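Local atomic coordinates of LPXTG cell wall surface protein (Streptococcus gordonii, PDB entry 4IGB), a protein that probably acts as a cell-wall-anchored surface adhesin, represented here by its N-terminal N1 and N2 domains. Residues A14-K19 / V221-M226; T26-K31 / G324-A329; D174-A179 / T211-N216; V194-D199 / G260-S265; L225-N230 / E255-G260. All coordinates share one frame; numbering follows the deposited sequence.

Contact 1 of 5, residues A14-K19 / V221-M226; sequences ALEEIK and VNLRLM
E16 to K19 run parallel to L223 to M226, the strand axes only 4.7 Å apart and 9° from aligned, with backbone bonds in the order E16 N to N222 O, R224 N to E16 O, I18 N to R224 O and M226 N to I18 O. R224 buries more surface here than any other residue. Bent at chi2 and chi3, it curls toward E17, whose CB sits 3.8 Å above the centre of the guanidinium, while M226 SD lies off-centre, toward the rim of the opposite face. The E17–R224 salt bridge is one of charge alone: OE2 is 3.6 Å from NH2, well out of the guanidinium plane, and OE2 takes its hydrogen bond from Y217 OH instead. On the other sheet face, I18 CG2 meets L225 CD1 at 3.9 Å. A water joins A14 O to N222 ND2, and N222 OD1 accepts from R264. A classic beta bulge places N222 and L223 together opposite R264 of strand 262-265, and strand 15-20 lies between 221-227 and strand 4-8, which appears to come from the non-native N-terminal leader.

Contact 2 of 5, residues T26-K31 / G324-A329; sequences TLDIRK and GKDILA. With SO4 (sulfate ion), chain N.
D28 and K325 supply the direct backbone hydrogen bond of this contact, D28 N to K325 O at 2.8 Å. Its N-H...O angle of 146° is bent, and the donor is tilted from the carbonyl plane. Water extends the polar network: one molecule accepts from T26 OG1 and K325 NZ and donates to G324 O. K325 reaches it by folding at chi2 (-62°) and chi4 (-71°), a course that lays its CD 3.3 Å from T26 O. Farther along, K31 NZ donates to O4 of a sulfate, probably from the crystallisation liquor, at 3.2 Å, and Y287 OH binds the same ion.

Among the charges, the carboxylates of D28 and D326 lie side by side, OD2 of the first 3.7 Å from OD1 of the second. Such an approach would be unfavourable alone, but D28 OD1 has a salt bridge to K290, and D326 OD2 accepts from V322 N. The contact belongs to the junction of the two domains, where a segment of the N1 domain leading into strand 30-31 meets the N2 loop between strands 311-318 and 334-339. E289, just after strand 281-288, also accepts from L328 N.

Apolar packing centres on L27, whose CD1 touches L328 CD2 at 3.6 Å, the side chains crossing at about a right angle. The other methyl branch, CD2, lies instead against a carbonyl oxygen, 3.2 Å from G324 O.

Contact 3 of 5, residues D174-A179 / T211-N216; sequences DADVTA and TFYVKN
Y213 and K215 reach across to D174 and D176, and each pair meets through its polar ends. The hydroxyl of Y213 donates to D174 OD1 at 2.6 Å, and that oxygen receives it on its syn lone pair. D174 OD1 lies at the edge of the tyrosine ring, in its plane, whereas the carboxylate as a whole stands 83° to the ring. With chi1 at 66°, Y213 CG is set between the backbone N and the carbonyl carbon, and the ring rises from its strand toward the aspartate. A175 O is another oxygen near the hydroxyl, 3.3 Å from Y213 OH.

K215, bent at chi3, brings NZ to D176 OD2 in a salt bridge of 2.8 Å, a distance to be read with caution because that oxygen is modelled too close to its neighbour. The second oxygen, D176 OD1, is satisfied by N113 ND2 from strand 104-119. Both acids therefore have donors in a largely buried setting.

The strand axes are 8.5 Å apart and 54° from aligned, and no backbone bond links them. Strand 269-275 runs between them, antiparallel to both, so these side chains span it from next-but-one strands on one face of a twisted antiparallel sheet of the N1 domain.

Contact 4 of 5, residues V194-D199 / G260-S265; sequences VMKPTD and GLALRS. With NA (sodium ion), chain R.
M195 and L263 form an antiparallel hydrogen-bonded pair: L263 N donates to M195 O at 2.8 Å and M195 N to L263 O at 3.0 Å. One further bond continues the pairing, L261 N to P197 O at 3.1 Å. Between these, P197 has no N-H to offer L261 O, which instead lies 3.1 Å from K196 CA and close to the proline ring. At the far end D199 OD1 binds the sodium ion at 2.5 Å, a site that T249 O and E255 OE2 share.

R264 and K196 turn to partners outside the pairing. R264 NE makes a salt bridge with E289 and NH1 one with D419, while K196 NZ donates to N256 OD1.

Packing surrounds the backbone bonds. P197 CG meets L261 CD1 at 3.7 Å, the two side chains lying oblique to each other. L261 gets there with CG between its backbone N and carbonyl carbon (chi1 45°). V194 lays CG2 against R264 CA, and G260, with no side chain in the way, lets its CA approach T198 CA to 3.9 Å.

Strand 194-195 is one of the two edge strands of the mixed sheet within this chain, and 262-265 separates it from 221-227. M195 and L263 pack on M270 of strand 269-275, whereas V194 reaches Y287 of strand 281-288.

Contact 5 of 5, residues L225-N230 / E255-G260; sequences LMNNAN and ENNVSG. With NA (sodium ion), chain R.
A chi1 of 176° swings the N227 amide away from its own backbone nitrogen, while N257 has chi1 -69°; the two amides meet obliquely, their planes 51° apart. N257 OD1 comes within 3.2 Å of N227 CB rather than pairing with its amide nitrogen. Each amide is committed otherwise: N257 OD1 accepts from I24 N and its ND2 donates to D23, N227 ND2 donates to T22 O, and N227 OD1 accepts from A229 N at 2.8 Å. That last bond closes an Asx turn, set within a type I beta turn from N227 to N230.

Water makes the main link between the segments, accepting from N227 N at 2.6 Å and from N230 ND2 while donating to N257 O; N230 OD1 accepts from L232 N. Besides this, A229 CB rests on V258 CG2, and N230 CA lies 3.5 Å from V258 O.

The turn begins at the last residue of strand 221-227 and faces the C-terminal end of helix 252-257; from that helix E255 OE2 binds the sodium ion, and G260 leads on toward strand 262-265.

Contacts 1, 4 and 5 gather on the mixed sheet: strand 221-227 pairs with 15-20 in contact 1, its other neighbour 262-265 meets 194-195 in contact 4, and its end turns toward helix 252-257 in contact 5. The centres of contacts 4 and 5 lie about 10 Å apart, and both reach the sodium ion. Contact 3, on an eight-stranded sheet, has its centre about 12 Å from that of contact 4; F212 joins them by packing on P197 and L263. Contact 2 encloses contacts 3, 4 and 5 along the chain, crosses contact 1, their segments alternating, and sets L328 of the N2 domain against A262 and L225. Thus the N1 domain's mixed sheet meets its larger sheet and the N2 domain.

Contact 1 of 5, residues A14-K19 / V221-M226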
# COMPACT_ATOMS: atom_id res chain seq x y z
N ALA C 14 -10.78 7.36 11.52
CA ALA C 14 -11.91 7.01 10.67
C ALA C 14 -11.52 5.95 9.64
O ALA C 14 -10.63 6.15 8.81
CB ALA C 14 -12.45 8.25 9.98
N LEU C 15 -12.16 4.79 9.74
CA LEU C 15 -11.95 3.72 8.78
C LEU C 15 -13.19 3.53 7.93
O LEU C 15 -14.30 3.45 8.45
CB LEU C 15 -11.65 2.41 9.51
CG LEU C 15 -11.92 1.14 8.70
CD1 LEU C 15 -10.87 0.98 7.61
CD2 LEU C 15 -11.93 -0.09 9.61
N GLU C 16 -13.00 3.45 6.61
CA GLU C 16 -14.10 3.20 5.71
C GLU C 16 -14.01 1.77 5.16
O GLU C 16 -13.02 1.39 4.54
CB GLU C 16 -14.08 4.22 4.57
CG GLU C 16 -15.06 3.91 3.47
CD GLU C 16 -15.08 4.95 2.37
OE1 GLU C 16 -14.11 5.73 2.25
OE2 GLU C 16 -16.09 5.00 1.64
N GLU C 17 -15.04 0.97 5.40
CA GLU C 17 -15.05 -0.38 4.87
C GLU C 17 -16.07 -0.43 3.76
O GLU C 17 -17.23 -0.10 3.95
CB GLU C 17 -15.40 -1.40 5.96
CG GLU C 17 -14.32 -1.53 7.02
CD GLU C 17 -14.62 -2.63 8.01
OE1 GLU C 17 -15.73 -2.64 8.56
OE2 GLU C 17 -13.73 -3.48 8.24
N ILE C 18 -15.61 -0.82 2.58
CA ILE C 18 -16.46 -0.77 1.41
C ILE C 18 -16.58 -2.16 0.84
O ILE C 18 -15.62 -2.93 0.83
CB ILE C 18 -15.93 0.22 0.37
CG1 ILE C 18 -16.19 1.65 0.85
CG2 ILE C 18 -16.60 0.01 -0.98
CD1 ILE C 18 -15.64 2.72 -0.05
N LYS C 19 -17.78 -2.51 0.39
CA LYS C 19 -17.94 -3.73 -0.37
C LYS C 19 -18.82 -3.44 -1.58
O LYS C 19 -19.96 -3.00 -1.43
CB LYS C 19 -18.55 -4.84 0.48
CG LYS C 19 -18.95 -6.07 -0.32
CD LYS C 19 -19.63 -7.11 0.57
CE LYS C 19 -18.63 -7.80 1.47
NZ LYS C 19 -19.32 -8.86 2.25
N VAL C 221 -5.72 1.73 9.38
CA VAL C 221 -6.19 1.56 8.00
C VAL C 221 -7.24 2.61 7.64
O VAL C 221 -8.16 2.88 8.42
CB VAL C 221 -6.75 0.14 7.77
CG1 VAL C 221 -7.29 -0.00 6.35
CG2 VAL C 221 -5.67 -0.88 8.04
N ASN C 222 -7.09 3.22 6.47
CA ASN C 222 -7.99 4.26 6.04
C ASN C 222 -9.20 3.71 5.30
O ASN C 222 -10.32 4.18 5.47
CB ASN C 222 -7.26 5.24 5.14
CG ASN C 222 -8.16 6.35 4.65
OD1 ASN C 222 -8.71 6.28 3.56
ND2 ASN C 222 -8.31 7.39 5.45
N LEU C 223 -8.95 2.70 4.47
CA LEU C 223 -10.00 2.17 3.60
C LEU C 223 -9.78 0.68 3.35
O LEU C 223 -8.69 0.24 2.99
CB LEU C 223 -10.02 2.95 2.29
CG LEU C 223 -11.20 2.78 1.33
CD1 LEU C 223 -11.17 3.90 0.29
CD2 LEU C 223 -11.18 1.45 0.66
N ARG C 224 -10.83 -0.10 3.56
CA ARG C 224 -10.78 -1.54 3.32
C ARG C 224 -11.81 -1.93 2.26
O ARG C 224 -13.02 -1.83 2.49
CB ARG C 224 -11.01 -2.28 4.63
CG ARG C 224 -10.86 -3.78 4.52
CD ARG C 224 -12.07 -4.33 3.83
NE ARG C 224 -13.05 -4.81 4.78
CZ ARG C 224 -14.36 -4.84 4.56
NH1 ARG C 224 -14.89 -4.37 3.44
NH2 ARG C 224 -15.15 -5.33 5.51
N LEU C 225 -11.33 -2.36 1.10
CA LEU C 225 -12.19 -2.68 -0.04
C LEU C 225 -12.35 -4.19 -0.21
O LEU C 225 -11.36 -4.91 -0.25
CB LEU C 225 -11.63 -2.07 -1.34
CG LEU C 225 -12.34 -2.55 -2.62
CD1 LEU C 225 -13.74 -1.94 -2.72
CD2 LEU C 225 -11.54 -2.22 -3.87
N MET C 226 -13.60 -4.65 -0.28
CA MET C 226 -13.91 -6.02 -0.66
C MET C 226 -14.81 -6.06 -1.89
O MET C 226 -15.61 -5.13 -2.13
CB MET C 226 -14.65 -6.73 0.46
CG MET C 226 -13.79 -7.37 1.52
SD MET C 226 -14.94 -8.06 2.69
CE MET C 226 -13.87 -9.00 3.79
O HOH W 1 -8.37 7.61 8.27
O HOH W 2 -11.36 7.34 3.43

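Contact 2 of 5, residues T26-K31 / G324-A329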
# COMPACT_ATOMS: atom_id res chain seq x y z
N THR C 26 -8.31 -6.42 -11.37
CA THR C 26 -7.94 -5.49 -12.42
C THR C 26 -7.76 -4.04 -11.94
O THR C 26 -7.89 -3.09 -12.72
CB THR C 26 -8.93 -5.55 -13.60
OG1 THR C 26 -10.23 -5.15 -13.15
CG2 THR C 26 -8.99 -6.97 -14.15
N LEU C 27 -7.48 -3.87 -10.66
CA LEU C 27 -7.13 -2.54 -10.17
C LEU C 27 -5.96 -2.06 -11.00
O LEU C 27 -5.22 -2.86 -11.54
CB LEU C 27 -6.74 -2.62 -8.69
CG LEU C 27 -7.90 -2.88 -7.72
CD1 LEU C 27 -7.37 -3.11 -6.32
CD2 LEU C 27 -8.88 -1.71 -7.74
N ASP C 28 -5.80 -0.74 -11.13
CA ASP C 28 -4.65 -0.21 -11.85
C ASP C 28 -3.66 0.44 -10.87
O ASP C 28 -3.07 1.47 -11.16
CB ASP C 28 -5.09 0.80 -12.91
CG ASP C 28 -3.93 1.32 -13.75
OD1 ASP C 28 -2.90 0.62 -13.86
OD2 ASP C 28 -4.05 2.43 -14.31
N ILE C 29 -3.50 -0.16 -9.71
CA ILE C 29 -2.61 0.44 -8.72
C ILE C 29 -1.16 0.10 -9.03
O ILE C 29 -0.89 -0.82 -9.80
CB ILE C 29 -2.98 0.00 -7.30
CG1 ILE C 29 -2.91 -1.52 -7.19
CG2 ILE C 29 -4.38 0.51 -6.94
CD1 ILE C 29 -3.23 -2.01 -5.82
N ARG C 30 -0.24 0.86 -8.46
CA ARG C 30 1.17 0.68 -8.73
C ARG C 30 1.76 -0.38 -7.80
O ARG C 30 1.68 -0.26 -6.57
CB ARG C 30 1.90 2.00 -8.56
CG ARG C 30 3.42 1.89 -8.63
CD ARG C 30 4.09 3.12 -8.02
NE ARG C 30 4.30 4.18 -9.00
CZ ARG C 30 5.39 4.28 -9.75
NH1 ARG C 30 6.37 3.38 -9.62
NH2 ARG C 30 5.52 5.28 -10.61
N LYS C 31 2.35 -1.41 -8.38
CA LYS C 31 2.99 -2.46 -7.60
C LYS C 31 4.49 -2.17 -7.53
O LYS C 31 5.15 -2.01 -8.55
CB LYS C 31 2.72 -3.83 -8.21
CG LYS C 31 3.22 -4.99 -7.38
CD LYS C 31 2.90 -6.32 -8.04
CE LYS C 31 2.96 -7.47 -7.05
NZ LYS C 31 2.67 -8.75 -7.76
N GLY C 324 -11.98 2.46 -8.38
CA GLY C 324 -11.94 1.05 -8.73
C GLY C 324 -10.86 0.74 -9.74
O GLY C 324 -10.65 -0.42 -10.06
N LYS C 325 -10.19 1.78 -10.24
CA LYS C 325 -9.02 1.60 -11.10
C LYS C 325 -7.78 2.32 -10.55
O LYS C 325 -6.82 1.68 -10.13
CB LYS C 325 -9.30 2.04 -12.54
CG LYS C 325 -10.18 1.06 -13.32
CD LYS C 325 -9.51 -0.30 -13.45
CE LYS C 325 -10.27 -1.25 -14.36
NZ LYS C 325 -11.54 -1.71 -13.77
N ASP C 326 -7.80 3.65 -10.57
CA ASP C 326 -6.67 4.43 -10.06
C ASP C 326 -6.64 4.41 -8.53
O ASP C 326 -5.58 4.29 -7.91
CB ASP C 326 -6.77 5.87 -10.56
CG ASP C 326 -6.70 5.96 -12.07
OD1 ASP C 326 -5.94 5.16 -12.66
OD2 ASP C 326 -7.41 6.81 -12.67
N ILE C 327 -7.81 4.52 -7.92
CA ILE C 327 -7.90 4.51 -6.47
C ILE C 327 -8.90 3.44 -6.10
O ILE C 327 -9.71 3.05 -6.93
CB ILE C 327 -8.31 5.88 -5.92
CG1 ILE C 327 -9.61 6.36 -6.59
CG2 ILE C 327 -7.19 6.88 -6.14
CD1 ILE C 327 -10.08 7.74 -6.13
N LEU C 328 -8.85 2.97 -4.85
CA LEU C 328 -9.63 1.81 -4.44
C LEU C 328 -11.14 2.02 -4.49
O LEU C 328 -11.90 1.09 -4.80
CB LEU C 328 -9.21 1.33 -3.05
CG LEU C 328 -7.79 0.77 -2.93
CD1 LEU C 328 -7.58 0.27 -1.52
CD2 LEU C 328 -7.54 -0.36 -3.94
N ALA C 329 -11.59 3.23 -4.17
CA ALA C 329 -13.02 3.49 -4.16
C ALA C 329 -13.32 4.97 -4.37
O ALA C 329 -12.40 5.79 -4.47
CB ALA C 329 -13.64 2.99 -2.86
S SO4 N . -0.76 -7.78 -9.29
O1 SO4 N . -1.88 -8.37 -10.02
O2 SO4 N . -1.07 -6.39 -8.98
O3 SO4 N . 0.44 -7.81 -10.12
O4 SO4 N . -0.52 -8.54 -8.07
O HOH W 3 -11.05 -3.00 -11.11

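Contact 3 of 5, residues D174-A179 / T211-N216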
# COMPACT_ATOMS: atom_id res chain seq x y z
N ASP C 174 2.80 -18.23 12.60
CA ASP C 174 2.14 -16.94 12.67
C ASP C 174 3.24 -15.91 12.64
O ASP C 174 4.04 -15.81 13.59
CB ASP C 174 1.34 -16.79 13.97
CG ASP C 174 0.76 -15.38 14.15
OD1 ASP C 174 1.15 -14.46 13.40
OD2 ASP C 174 -0.08 -15.20 15.05
N ALA C 175 3.32 -15.17 11.53
CA ALA C 175 4.31 -14.12 11.38
C ALA C 175 3.66 -12.78 11.61
O ALA C 175 2.57 -12.51 11.08
CB ALA C 175 4.91 -14.17 9.98
N ASP C 176 4.32 -11.95 12.42
CA ASP C 176 3.89 -10.58 12.69
C ASP C 176 4.88 -9.65 11.99
O ASP C 176 6.06 -9.63 12.34
CB ASP C 176 3.87 -10.35 14.21
CG ASP C 176 3.44 -8.94 14.60
OD1 ASP C 176 3.85 -7.97 13.92
OD2 ASP C 176 2.70 -8.80 15.59
N VAL C 177 4.40 -8.90 11.00
CA VAL C 177 5.28 -8.24 10.04
C VAL C 177 4.92 -6.77 9.84
O VAL C 177 3.74 -6.41 9.77
CB VAL C 177 5.19 -8.93 8.65
CG1 VAL C 177 6.25 -8.42 7.71
CG2 VAL C 177 5.31 -10.44 8.80
N THR C 178 5.93 -5.92 9.72
CA THR C 178 5.66 -4.51 9.47
C THR C 178 6.29 -4.13 8.15
O THR C 178 7.48 -4.35 7.94
CB THR C 178 6.21 -3.60 10.59
OG1 THR C 178 5.52 -3.88 11.81
CG2 THR C 178 6.00 -2.11 10.23
N ALA C 179 5.46 -3.62 7.25
CA ALA C 179 5.93 -3.15 5.97
C ALA C 179 5.84 -1.64 5.98
O ALA C 179 4.86 -1.07 6.46
CB ALA C 179 5.09 -3.73 4.83
N THR C 211 -4.90 -17.43 7.39
CA THR C 211 -5.38 -16.15 7.92
C THR C 211 -4.44 -14.99 7.57
O THR C 211 -3.23 -15.11 7.71
CB THR C 211 -5.49 -16.20 9.46
OG1 THR C 211 -6.36 -17.26 9.84
CG2 THR C 211 -5.99 -14.88 10.04
N PHE C 212 -5.01 -13.88 7.12
CA PHE C 212 -4.26 -12.64 6.97
C PHE C 212 -4.78 -11.67 8.03
O PHE C 212 -5.97 -11.63 8.33
CB PHE C 212 -4.44 -12.07 5.56
CG PHE C 212 -3.81 -10.71 5.37
CD1 PHE C 212 -2.47 -10.60 5.02
CD2 PHE C 212 -4.55 -9.55 5.53
CE1 PHE C 212 -1.87 -9.35 4.85
CE2 PHE C 212 -3.98 -8.30 5.35
CZ PHE C 212 -2.63 -8.20 5.02
N TYR C 213 -3.90 -10.88 8.62
CA TYR C 213 -4.39 -9.94 9.62
C TYR C 213 -3.67 -8.62 9.61
O TYR C 213 -2.61 -8.49 9.00
CB TYR C 213 -4.43 -10.56 11.01
CG TYR C 213 -3.10 -10.91 11.66
CD1 TYR C 213 -2.63 -12.22 11.64
CD2 TYR C 213 -2.36 -9.96 12.34
CE1 TYR C 213 -1.44 -12.57 12.27
CE2 TYR C 213 -1.16 -10.29 12.97
CZ TYR C 213 -0.71 -11.61 12.93
OH TYR C 213 0.46 -11.96 13.55
N VAL C 214 -4.29 -7.64 10.26
CA VAL C 214 -3.68 -6.32 10.39
C VAL C 214 -3.77 -5.94 11.85
O VAL C 214 -4.85 -5.97 12.45
CB VAL C 214 -4.38 -5.25 9.53
CG1 VAL C 214 -3.89 -3.85 9.93
CG2 VAL C 214 -4.10 -5.50 8.03
N LYS C 215 -2.63 -5.61 12.44
CA LYS C 215 -2.63 -5.20 13.83
C LYS C 215 -3.11 -3.74 13.91
O LYS C 215 -2.85 -2.98 13.00
CB LYS C 215 -1.26 -5.43 14.44
CG LYS C 215 -1.03 -6.92 14.70
CD LYS C 215 0.29 -7.24 15.33
CE LYS C 215 0.57 -6.40 16.56
NZ LYS C 215 2.06 -6.26 16.68
N ASN C 216 -3.85 -3.39 14.96
CA ASN C 216 -4.28 -2.00 15.19
C ASN C 216 -5.10 -1.50 14.00
O ASN C 216 -4.99 -0.35 13.60
CB ASN C 216 -3.05 -1.09 15.41
CG ASN C 216 -3.36 0.12 16.29
OD1 ASN C 216 -2.59 1.11 16.30
ND2 ASN C 216 -4.45 0.06 17.05

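Contact 4 of 5, residues V194-D199 / G260-S265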
# COMPACT_ATOMS: atom_id res chain seq x y z
N VAL C 194 -0.54 0.45 0.33
CA VAL C 194 -1.67 -0.44 0.07
C VAL C 194 -1.20 -1.89 0.03
O VAL C 194 -0.18 -2.21 -0.57
CB VAL C 194 -2.33 -0.09 -1.28
CG1 VAL C 194 -3.22 -1.22 -1.76
CG2 VAL C 194 -3.10 1.23 -1.18
N MET C 195 -1.95 -2.76 0.69
CA MET C 195 -1.71 -4.18 0.56
C MET C 195 -2.95 -4.81 -0.07
O MET C 195 -4.06 -4.30 0.10
CB MET C 195 -1.38 -4.82 1.90
CG MET C 195 -0.02 -4.36 2.43
SD MET C 195 0.59 -5.30 3.83
CE MET C 195 1.01 -6.86 3.00
N LYS C 196 -2.74 -5.88 -0.82
CA LYS C 196 -3.85 -6.60 -1.44
C LYS C 196 -3.61 -8.10 -1.31
O LYS C 196 -3.18 -8.74 -2.26
CB LYS C 196 -3.95 -6.23 -2.91
CG LYS C 196 -5.13 -6.90 -3.63
CD LYS C 196 -5.21 -6.43 -5.06
CE LYS C 196 -4.00 -6.87 -5.87
NZ LYS C 196 -3.78 -8.34 -5.80
N PRO C 197 -3.87 -8.66 -0.13
CA PRO C 197 -3.68 -10.10 0.01
C PRO C 197 -4.69 -10.83 -0.86
O PRO C 197 -5.77 -10.29 -1.10
CB PRO C 197 -3.97 -10.37 1.48
CG PRO C 197 -4.50 -9.08 2.04
CD PRO C 197 -4.66 -8.08 0.97
N THR C 198 -4.33 -12.02 -1.33
CA THR C 198 -5.19 -12.80 -2.20
C THR C 198 -5.11 -14.28 -1.85
O THR C 198 -4.22 -14.73 -1.11
CB THR C 198 -4.83 -12.63 -3.70
OG1 THR C 198 -3.54 -13.21 -3.96
CG2 THR C 198 -4.80 -11.17 -4.09
N ASP C 199 -6.07 -15.04 -2.35
CA ASP C 199 -6.01 -16.49 -2.27
C ASP C 199 -5.89 -16.96 -0.85
O ASP C 199 -5.16 -17.91 -0.56
CB ASP C 199 -4.83 -17.02 -3.08
CG ASP C 199 -4.91 -18.53 -3.28
OD1 ASP C 199 -6.04 -19.01 -3.49
OD2 ASP C 199 -3.87 -19.21 -3.20
N GLY C 260 -9.73 -12.50 -1.33
CA GLY C 260 -8.74 -11.45 -1.23
C GLY C 260 -9.41 -10.12 -0.90
O GLY C 260 -10.64 -10.03 -0.84
N LEU C 261 -8.61 -9.10 -0.66
CA LEU C 261 -9.14 -7.76 -0.42
C LEU C 261 -8.05 -6.73 -0.60
O LEU C 261 -6.89 -7.08 -0.80
CB LEU C 261 -9.83 -7.63 0.95
CG LEU C 261 -9.32 -8.15 2.32
CD1 LEU C 261 -8.15 -9.10 2.27
CD2 LEU C 261 -9.03 -7.01 3.28
N ALA C 262 -8.42 -5.45 -0.53
CA ALA C 262 -7.43 -4.39 -0.67
C ALA C 262 -7.51 -3.45 0.52
O ALA C 262 -8.59 -3.16 1.01
CB ALA C 262 -7.63 -3.63 -1.99
N LEU C 263 -6.35 -3.00 0.99
CA LEU C 263 -6.29 -2.15 2.18
C LEU C 263 -5.41 -0.94 1.95
O LEU C 263 -4.24 -1.08 1.60
CB LEU C 263 -5.72 -2.94 3.36
CG LEU C 263 -6.49 -4.16 3.82
CD1 LEU C 263 -5.52 -5.32 4.03
CD2 LEU C 263 -7.27 -3.84 5.08
N ARG C 264 -5.97 0.24 2.15
CA ARG C 264 -5.19 1.45 2.10
C ARG C 264 -4.86 1.94 3.52
O ARG C 264 -5.75 2.18 4.34
CB ARG C 264 -5.97 2.55 1.40
CG ARG C 264 -5.30 3.90 1.54
CD ARG C 264 -6.31 5.01 1.32
NE ARG C 264 -6.83 5.03 -0.04
CZ ARG C 264 -7.92 5.71 -0.39
NH1 ARG C 264 -8.59 6.39 0.54
NH2 ARG C 264 -8.34 5.70 -1.64
N SER C 265 -3.57 2.07 3.82
CA SER C 265 -3.14 2.49 5.14
C SER C 265 -3.35 3.99 5.38
O SER C 265 -3.53 4.76 4.44
CB SER C 265 -1.67 2.13 5.37
OG SER C 265 -1.20 2.69 6.59
NA NA R . -5.80 -20.83 -5.12

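Contact 5 of 5, residues L225-N230 / E255-G260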
# COMPACT_ATOMS: atom_id res chain seq x y z
N LEU C 225 -11.33 -2.36 1.10
CA LEU C 225 -12.19 -2.68 -0.04
C LEU C 225 -12.35 -4.19 -0.21
O LEU C 225 -11.36 -4.91 -0.25
CB LEU C 225 -11.63 -2.07 -1.34
CG LEU C 225 -12.34 -2.55 -2.62
CD1 LEU C 225 -13.74 -1.94 -2.72
CD2 LEU C 225 -11.54 -2.22 -3.87
N MET C 226 -13.60 -4.65 -0.28
CA MET C 226 -13.91 -6.02 -0.66
C MET C 226 -14.81 -6.06 -1.89
O MET C 226 -15.61 -5.13 -2.13
CB MET C 226 -14.65 -6.73 0.46
CG MET C 226 -13.79 -7.37 1.52
SD MET C 226 -14.94 -8.06 2.69
CE MET C 226 -13.87 -9.00 3.79
N ASN C 227 -14.70 -7.13 -2.66
CA ASN C 227 -15.65 -7.36 -3.74
C ASN C 227 -16.93 -7.99 -3.16
O ASN C 227 -16.88 -8.62 -2.10
CB ASN C 227 -15.03 -8.24 -4.85
CG ASN C 227 -16.03 -8.57 -5.94
OD1 ASN C 227 -16.76 -9.55 -5.85
ND2 ASN C 227 -16.09 -7.73 -6.97
N ASN C 228 -18.06 -7.79 -3.82
CA ASN C 228 -19.33 -8.35 -3.34
C ASN C 228 -19.27 -9.85 -3.08
O ASN C 228 -19.99 -10.37 -2.23
CB ASN C 228 -20.45 -8.10 -4.36
CG ASN C 228 -20.84 -6.66 -4.44
OD1 ASN C 228 -21.16 -6.14 -5.52
ND2 ASN C 228 -20.83 -5.99 -3.29
N ALA C 229 -18.42 -10.53 -3.82
CA ALA C 229 -18.35 -11.98 -3.76
C ALA C 229 -17.45 -12.48 -2.63
O ALA C 229 -17.24 -13.67 -2.47
CB ALA C 229 -17.88 -12.53 -5.12
N ASN C 230 -16.91 -11.56 -1.82
CA ASN C 230 -15.99 -11.97 -0.76
C ASN C 230 -16.58 -12.98 0.22
O ASN C 230 -17.68 -12.79 0.72
CB ASN C 230 -15.46 -10.76 0.00
CG ASN C 230 -14.29 -11.10 0.88
OD1 ASN C 230 -14.46 -11.68 1.96
ND2 ASN C 230 -13.10 -10.72 0.45
N GLU C 255 -9.27 -15.37 -6.57
CA GLU C 255 -8.27 -15.21 -5.52
C GLU C 255 -8.26 -13.76 -5.02
O GLU C 255 -7.97 -13.51 -3.85
CB GLU C 255 -6.90 -15.65 -6.02
CG GLU C 255 -6.75 -17.16 -6.09
CD GLU C 255 -5.49 -17.59 -6.82
OE1 GLU C 255 -4.86 -16.74 -7.47
OE2 GLU C 255 -5.14 -18.79 -6.75
N ASN C 256 -8.59 -12.83 -5.92
CA ASN C 256 -8.72 -11.42 -5.56
C ASN C 256 -10.08 -11.08 -4.99
O ASN C 256 -10.18 -10.48 -3.93
CB ASN C 256 -8.46 -10.53 -6.78
CG ASN C 256 -6.99 -10.36 -7.09
OD1 ASN C 256 -6.34 -9.45 -6.57
ND2 ASN C 256 -6.45 -11.23 -7.93
N ASN C 257 -11.14 -11.48 -5.70
CA ASN C 257 -12.49 -11.04 -5.39
C ASN C 257 -13.22 -11.89 -4.36
O ASN C 257 -14.02 -11.37 -3.58
CB ASN C 257 -13.32 -10.95 -6.67
CG ASN C 257 -12.87 -9.83 -7.56
OD1 ASN C 257 -12.77 -8.68 -7.13
ND2 ASN C 257 -12.59 -10.16 -8.82
N VAL C 258 -12.94 -13.19 -4.36
CA VAL C 258 -13.59 -14.11 -3.43
C VAL C 258 -12.80 -14.29 -2.13
O VAL C 258 -13.38 -14.31 -1.04
CB VAL C 258 -13.88 -15.49 -4.10
CG1 VAL C 258 -14.51 -16.47 -3.12
CG2 VAL C 258 -14.78 -15.31 -5.33
N SER C 259 -11.48 -14.41 -2.23
CA SER C 259 -10.67 -14.71 -1.06
C SER C 259 -9.50 -13.74 -0.92
O SER C 259 -8.42 -14.10 -0.44
CB SER C 259 -10.14 -16.15 -1.12
OG SER C 259 -9.23 -16.29 -2.19
N GLY C 260 -9.73 -12.50 -1.33
CA GLY C 260 -8.74 -11.45 -1.23
C GLY C 260 -9.41 -10.12 -0.90
O GLY C 260 -10.64 -10.03 -0.84
NA NA R . -5.80 -20.83 -5.12
O HOH W 4 -13.16 -9.20 -2.17